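Local atomic coordinates of putative alpha-L-fucosidase (Bacteroides thetaiotaomicron, PDB entry 3EYP), a protein that probably hydrolyses alpha-L-fucosidic linkages as a glycoside hydrolase of family 29, with a TIM-barrel catalytic domain followed by an F5/8 type C domain. Residues A24-G29 with Q58-L63; E34-E39 with H265-S270. All coordinates share one frame; numbering follows the deposited sequence. Where two conformers were deposited one is given.

Both contacts belong to the family 29 barrel domain, and both start from the same piece of chain: residues 24-29 are the end of strand 22-26 and the loop leaving it, and residues 34-39 lie farther along that loop, before helix 56-65. Contact 1 is buried and apolar, an aromatic and aliphatic layer between strand and helix with no hydrogen bond across it. Contact 2 lies at the surface, where loop meets loop through a buried imidazole, an amide, a phenol, a carboxylate and one water. Their centres are about 17 Å apart, their nearest atoms about 6 Å, so neither touches the other. His27 of contact 1 meets Phe263, whose backbone N bonds weakly to Asn38 of contact 2.

Contact 1 (A24-G29 with Q58-L63); sequences AFFHFG and QWMQTL
In the alpha/beta barrel of the fucosidase domain, strand 22-26 is covered by helix 56-65, which runs back against it at 154°, the short axes 10.8 Å apart. Trp59 and Phe26 carry the contact. Trp59 CB already touches the Phe26 ring, lying 3.8 Å from Phe26 CZ. From there CG turns anti to the carbonyl carbon, which swings the indole along the strand toward the loop. CE3 sits over one face of the Phe26 ring, toward its rim, 3.7 Å from Phe26 CD2; the two rings cross obliquely, planes at 48°. CZ3 follows, 4.1 Å from Phe26 CG. The indole edge then points at the face of Phe28 in a T-shaped pair, planes 80° apart, with Trp59 CH2 and Phe28 CD2 the nearest atoms. On the indole's other rim, NE1 is satisfied by the carbonyl of Gly302. Phe28 can face the indole because its CG stands anti to the backbone N. Phe26 CZ, which also touches Trp59 CB, meets Leu63 tip to tip, and Met60 CE approaches from the helix, while Phe109 adds a further aromatic neighbour. One turn along from Trp59, Leu63 presses on the strand itself: its CD2 lies just 3.4 Å from Ala24 CB, tighter than a usual carbon contact.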
loop_
_atom_site.group_PDB
_atom_site.type_symbol
_atom_site.label_atom_id
_atom_site.label_comp_id
_atom_site.label_asym_id
_atom_site.label_seq_id
_atom_site.Cartn_x
_atom_site.Cartn_y
_atom_site.Cartn_z
ATOM N N ALA A 24 -2.051 7.701 -1.195
ATOM C CA ALA A 24 -1.569 8.807 -0.340
ATOM C C ALA A 24 -2.215 8.858 1.046
ATOM O O ALA A 24 -3.353 8.554 1.213
ATOM C CB ALA A 24 -1.699 10.160 -1.036
ATOM N N PHE A 25 -1.402 9.234 2.047
ATOM C CA PHE A 25 -1.896 9.531 3.388
ATOM C C PHE A 25 -1.787 11.052 3.500
ATOM O O PHE A 25 -0.905 11.639 2.931
ATOM C CB PHE A 25 -0.948 8.966 4.457
ATOM C CG PHE A 25 -1.591 8.087 5.493
ATOM C CD1 PHE A 25 -2.942 8.177 5.810
ATOM C CD2 PHE A 25 -0.791 7.167 6.203
ATOM C CE1 PHE A 25 -3.466 7.411 6.756
ATOM C CE2 PHE A 25 -1.330 6.382 7.172
ATOM C CZ PHE A 25 -2.657 6.471 7.448
ATOM N N PHE A 26 -2.744 11.656 4.164
ATOM C CA PHE A 26 -2.760 13.097 4.423
ATOM C C PHE A 26 -3.028 13.284 5.891
ATOM O O PHE A 26 -4.183 13.237 6.342
ATOM C CB PHE A 26 -3.840 13.838 3.631
ATOM C CG PHE A 26 -3.584 13.908 2.143
ATOM C CD1 PHE A 26 -2.413 14.376 1.665
ATOM C CD2 PHE A 26 -4.562 13.512 1.245
ATOM C CE1 PHE A 26 -2.172 14.434 0.331
ATOM C CE2 PHE A 26 -4.329 13.573 -0.109
ATOM C CZ PHE A 26 -3.137 14.003 -0.568
ATOM N N HIS A 27 -1.947 13.444 6.646
ATOM C CA HIS A 27 -2.015 13.689 8.074
ATOM C C HIS A 27 -2.090 15.216 8.306
ATOM O O HIS A 27 -1.130 15.944 8.078
ATOM C CB HIS A 27 -0.806 13.146 8.836
ATOM C CG HIS A 27 -0.923 11.707 9.202
ATOM N ND1 HIS A 27 -0.897 10.712 8.251
ATOM C CD2 HIS A 27 -1.118 11.088 10.402
ATOM C CE1 HIS A 27 -1.065 9.540 8.848
ATOM N NE2 HIS A 27 -1.190 9.733 10.150
ATOM N N PHE A 28 -3.279 15.626 8.706
ATOM C CA PHE A 28 -3.647 17.040 8.859
ATOM C C PHE A 28 -4.713 17.169 9.940
ATOM O O PHE A 28 -5.663 16.359 10.057
ATOM C CB PHE A 28 -4.149 17.557 7.523
ATOM C CG PHE A 28 -4.556 19.027 7.495
ATOM C CD1 PHE A 28 -3.590 20.043 7.649
ATOM C CD2 PHE A 28 -5.856 19.359 7.126
ATOM C CE1 PHE A 28 -3.946 21.366 7.530
ATOM C CE2 PHE A 28 -6.249 20.709 7.015
ATOM C CZ PHE A 28 -5.320 21.709 7.218
ATOM N N GLY A 29 -4.526 18.185 10.734
ATOM C CA GLY A 29 -5.483 18.485 11.779
ATOM C C GLY A 29 -5.006 19.540 12.739
ATOM O O GLY A 29 -4.202 20.398 12.421
ATOM N N GLN A 58 -5.203 21.182 -4.844
ATOM C CA GLN A 58 -3.734 21.260 -4.898
ATOM C C GLN A 58 -3.152 19.884 -4.492
ATOM O O GLN A 58 -2.189 19.392 -5.068
ATOM C CB GLN A 58 -3.172 22.362 -4.033
ATOM C CG GLN A 58 -1.674 22.543 -4.190
ATOM C CD GLN A 58 -0.881 22.085 -2.998
ATOM O OE1 GLN A 58 -1.427 21.520 -2.070
ATOM N NE2 GLN A 58 0.415 22.329 -3.017
ATOM N N TRP A 59 -3.776 19.284 -3.492
ATOM C CA TRP A 59 -3.346 17.981 -2.975
ATOM C C TRP A 59 -3.537 16.989 -4.088
ATOM O O TRP A 59 -2.680 16.150 -4.268
ATOM C CB TRP A 59 -4.125 17.498 -1.765
ATOM C CG TRP A 59 -4.228 18.410 -0.590
ATOM C CD1 TRP A 59 -3.731 19.687 -0.471
ATOM C CD2 TRP A 59 -4.933 18.144 0.595
ATOM N NE1 TRP A 59 -4.045 20.208 0.727
ATOM C CE2 TRP A 59 -4.786 19.288 1.427
ATOM C CE3 TRP A 59 -5.617 17.027 1.076
ATOM C CZ2 TRP A 59 -5.347 19.371 2.708
ATOM C CZ3 TRP A 59 -6.193 17.101 2.355
ATOM C CH2 TRP A 59 -6.029 18.271 3.174
ATOM N N MET A 60 -4.664 17.082 -4.809
ATOM C CA MET A 60 -4.978 16.088 -5.854
ATOM C C MET A 60 -4.016 16.245 -7.025
ATOM O O MET A 60 -3.664 15.297 -7.687
ATOM C CB MET A 60 -6.403 16.160 -6.387
ATOM C CG MET A 60 -7.571 15.746 -5.452
ATOM S SD MET A 60 -7.341 14.356 -4.334
ATOM C CE MET A 60 -7.535 15.135 -2.757
ATOM N N GLN A 61 -3.574 17.447 -7.267
ATOM C CA GLN A 61 -2.609 17.683 -8.397
ATOM C C GLN A 61 -1.269 17.032 -8.091
ATOM O O GLN A 61 -0.598 16.433 -8.946
ATOM C CB GLN A 61 -2.454 19.179 -8.661
ATOM C CG GLN A 61 -3.691 19.808 -9.251
ATOM C CD GLN A 61 -3.867 21.284 -8.901
ATOM O OE1 GLN A 61 -2.901 21.992 -8.628
ATOM N NE2 GLN A 61 -5.130 21.757 -8.931
ATOM N N THR A 62 -0.920 17.076 -6.818
ATOM C CA THR A 62 0.271 16.351 -6.338
ATOM C C THR A 62 0.181 14.841 -6.688
ATOM O O THR A 62 1.114 14.236 -7.213
ATOM C CB THR A 62 0.530 16.603 -4.835
ATOM O OG1 THR A 62 0.948 17.976 -4.664
ATOM C CG2 THR A 62 1.655 15.681 -4.259
ATOM N N LEU A 63 -0.958 14.275 -6.376
ATOM C CA LEU A 63 -1.204 12.861 -6.589
ATOM C C LEU A 63 -1.262 12.525 -8.045
ATOM O O LEU A 63 -0.808 11.460 -8.444
ATOM C CB LEU A 63 -2.484 12.385 -5.926
ATOM C CG LEU A 63 -2.532 12.581 -4.411
ATOM C CD1 LEU A 63 -3.703 11.836 -3.822
ATOM C CD2 LEU A 63 -1.166 12.236 -3.667
#

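Contact 2 (E34-E39 with H265-S270); sequences EEYVNE and HAEEDS
His265 opens this segment, just before a short 3-10 turn, and it is the buried residue around which the two surface loops of the barrel domain meet. With CG anti to the carbonyl carbon, its imidazole reaches toward residues 36-38, turns its edge to them and uses both nitrogens. NE2 donates to Asn38 OD1 at 2.8 Å, nearly straight at 166°. The acceptor lies in the ring plane, yet the amide is turned 74° against the imidazole, so NE2 arrives from above the carbonyl plane. OD1 also takes a weak bond from the backbone N of Phe263. ND1 holds a water at 2.8 Å, and Tyr36 N donates to that same water, 3.1 Å from its O. Between the nitrogens, His265 CE1 points its edge at Val37 O, 3.5 Å away. Past Ala266, Glu267 bends at chi2 (88°) and brings its carboxylate to the phenol end of Tyr36. Tyr36 OH donates to Glu267 OE2 at a very short 2.4 Å, meeting that oxygen from above the carboxylate plane. The same OH lies 2.6 Å from Glu267 CD, too close for a relaxed bond in this one of two Tyr36 conformers. The bonds at NE2 and ND1 thus fix the rotation of the His265 ring, whereas the solvent-exposed Tyr36-Glu267 pair is strained and less securely placed, any charge effect there being only possible.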
loop_
_atom_site.group_PDB
_atom_site.type_symbol
_atom_site.label_atom_id
_atom_site.label_comp_id
_atom_site.label_asym_id
_atom_site.label_seq_id
_atom_site.Cartn_x
_atom_site.Cartn_y
_atom_site.Cartn_z
ATOM N N GLU A 34 -0.254 23.362 16.185
ATOM C CA GLU A 34 0.545 23.392 17.420
ATOM C C GLU A 34 1.985 23.393 17.046
ATOM O O GLU A 34 2.335 23.125 15.909
ATOM C CB GLU A 34 0.257 22.199 18.322
ATOM C CG GLU A 34 -1.139 22.115 18.931
ATOM C CD GLU A 34 -1.148 21.317 20.236
ATOM O OE1 GLU A 34 -1.295 20.075 20.240
ATOM O OE2 GLU A 34 -0.967 21.934 21.304
ATOM N N GLU A 35 2.838 23.693 18.036
ATOM C CA GLU A 35 4.277 23.745 17.800
ATOM C C GLU A 35 4.914 22.377 18.085
ATOM O O GLU A 35 4.913 21.857 19.188
ATOM C CB GLU A 35 4.942 24.864 18.613
ATOM C CG GLU A 35 4.285 26.234 18.487
ATOM C CD GLU A 35 4.135 26.767 17.050
ATOM O OE1 GLU A 35 5.113 26.760 16.266
ATOM O OE2 GLU A 35 3.022 27.237 16.716
ATOM N N TYR A 36 5.367 21.788 17.006
ATOM C CA TYR A 36 6.057 20.524 17.039
ATOM C C TYR A 36 5.291 19.416 17.700
ATOM O O TYR A 36 5.805 18.789 18.596
ATOM C CB TYR A 36 7.353 20.687 17.813
ATOM C CG TYR A 36 8.426 21.428 17.110
ATOM C CD1 TYR A 36 8.915 20.976 15.906
ATOM C CD2 TYR A 36 9.019 22.546 17.698
ATOM C CE1 TYR A 36 9.924 21.628 15.267
ATOM C CE2 TYR A 36 10.047 23.201 17.073
ATOM C CZ TYR A 36 10.498 22.741 15.860
ATOM O OH TYR A 36 11.512 23.400 15.213
ATOM N N VAL A 37 4.066 19.199 17.264
ATOM C CA VAL A 37 3.204 18.106 17.775
ATOM C C VAL A 37 2.845 17.080 16.724
ATOM O O VAL A 37 2.319 17.413 15.651
ATOM C CB VAL A 37 1.928 18.659 18.488
ATOM C CG1 VAL A 37 1.022 17.553 18.899
ATOM C CG2 VAL A 37 2.314 19.533 19.674
ATOM N N ASN A 38 3.147 15.823 17.046
ATOM C CA ASN A 38 2.729 14.697 16.247
ATOM C C ASN A 38 1.676 13.808 16.812
ATOM O O ASN A 38 1.023 13.056 16.116
ATOM C CB ASN A 38 3.949 13.849 15.857
ATOM C CG ASN A 38 4.890 14.568 14.932
ATOM O OD1 ASN A 38 4.505 15.091 13.863
ATOM N ND2 ASN A 38 6.163 14.605 15.328
ATOM N N GLU A 39 1.552 13.911 18.105
ATOM C CA GLU A 39 0.613 13.212 18.894
ATOM C C GLU A 39 0.012 14.185 19.901
ATOM O O GLU A 39 0.623 14.511 20.898
ATOM C CB GLU A 39 1.266 12.032 19.652
ATOM C CG GLU A 39 1.769 10.936 18.764
ATOM C CD GLU A 39 0.657 10.140 18.082
ATOM O OE1 GLU A 39 -0.539 10.232 18.479
ATOM O OE2 GLU A 39 0.998 9.360 17.140
ATOM N N HIS A 265 5.879 19.939 9.862
ATOM C CA HIS A 265 6.740 20.913 10.553
ATOM C C HIS A 265 7.655 21.571 9.547
ATOM O O HIS A 265 8.317 20.931 8.762
ATOM C CB HIS A 265 7.531 20.243 11.717
ATOM C CG HIS A 265 6.706 19.292 12.509
ATOM N ND1 HIS A 265 5.664 19.708 13.320
ATOM C CD2 HIS A 265 6.696 17.938 12.539
ATOM C CE1 HIS A 265 5.068 18.642 13.828
ATOM N NE2 HIS A 265 5.658 17.560 13.344
ATOM N N ALA A 266 7.668 22.889 9.577
ATOM C CA ALA A 266 8.466 23.674 8.639
ATOM C C ALA A 266 9.916 23.288 8.653
ATOM O O ALA A 266 10.608 23.302 7.648
ATOM C CB ALA A 266 8.298 25.238 8.893
ATOM N N GLU A 267 10.364 22.881 9.810
ATOM C CA GLU A 267 11.774 22.535 9.982
ATOM C C GLU A 267 12.135 21.255 9.246
ATOM O O GLU A 267 13.296 20.937 9.063
ATOM C CB GLU A 267 12.124 22.387 11.465
ATOM C CG GLU A 267 12.001 23.709 12.254
ATOM C CD GLU A 267 10.598 23.974 12.834
ATOM O OE1 GLU A 267 9.646 23.250 12.478
ATOM O OE2 GLU A 267 10.476 24.911 13.664
ATOM N N GLU A 268 11.142 20.527 8.799
ATOM C CA GLU A 268 11.440 19.293 8.102
ATOM C C GLU A 268 11.370 19.480 6.604
ATOM O O GLU A 268 11.463 18.531 5.850
ATOM C CB GLU A 268 10.550 18.157 8.572
ATOM C CG GLU A 268 10.809 17.696 10.022
ATOM C CD GLU A 268 9.910 16.566 10.460
ATOM O OE1 GLU A 268 9.090 16.080 9.651
ATOM O OE2 GLU A 268 9.996 16.154 11.637
ATOM N N ASP A 269 11.173 20.725 6.185
ATOM C CA ASP A 269 11.117 21.014 4.730
ATOM C C ASP A 269 12.431 20.569 4.137
ATOM O O ASP A 269 12.469 20.083 3.037
ATOM C CB ASP A 269 10.908 22.488 4.386
ATOM C CG ASP A 269 9.479 22.946 4.586
ATOM O OD1 ASP A 269 8.556 22.128 4.891
ATOM O OD2 ASP A 269 9.279 24.173 4.463
ATOM N N SER A 270 13.510 20.676 4.889
ATOM C CA SER A 270 14.829 20.334 4.318
ATOM C C SER A 270 15.161 18.862 4.523
ATOM O O SER A 270 16.295 18.461 4.289
ATOM C CB SER A 270 15.935 21.119 5.007
ATOM O OG SER A 270 15.750 20.983 6.449
HETATM O O HOH W 1 5.409 22.371 13.995
#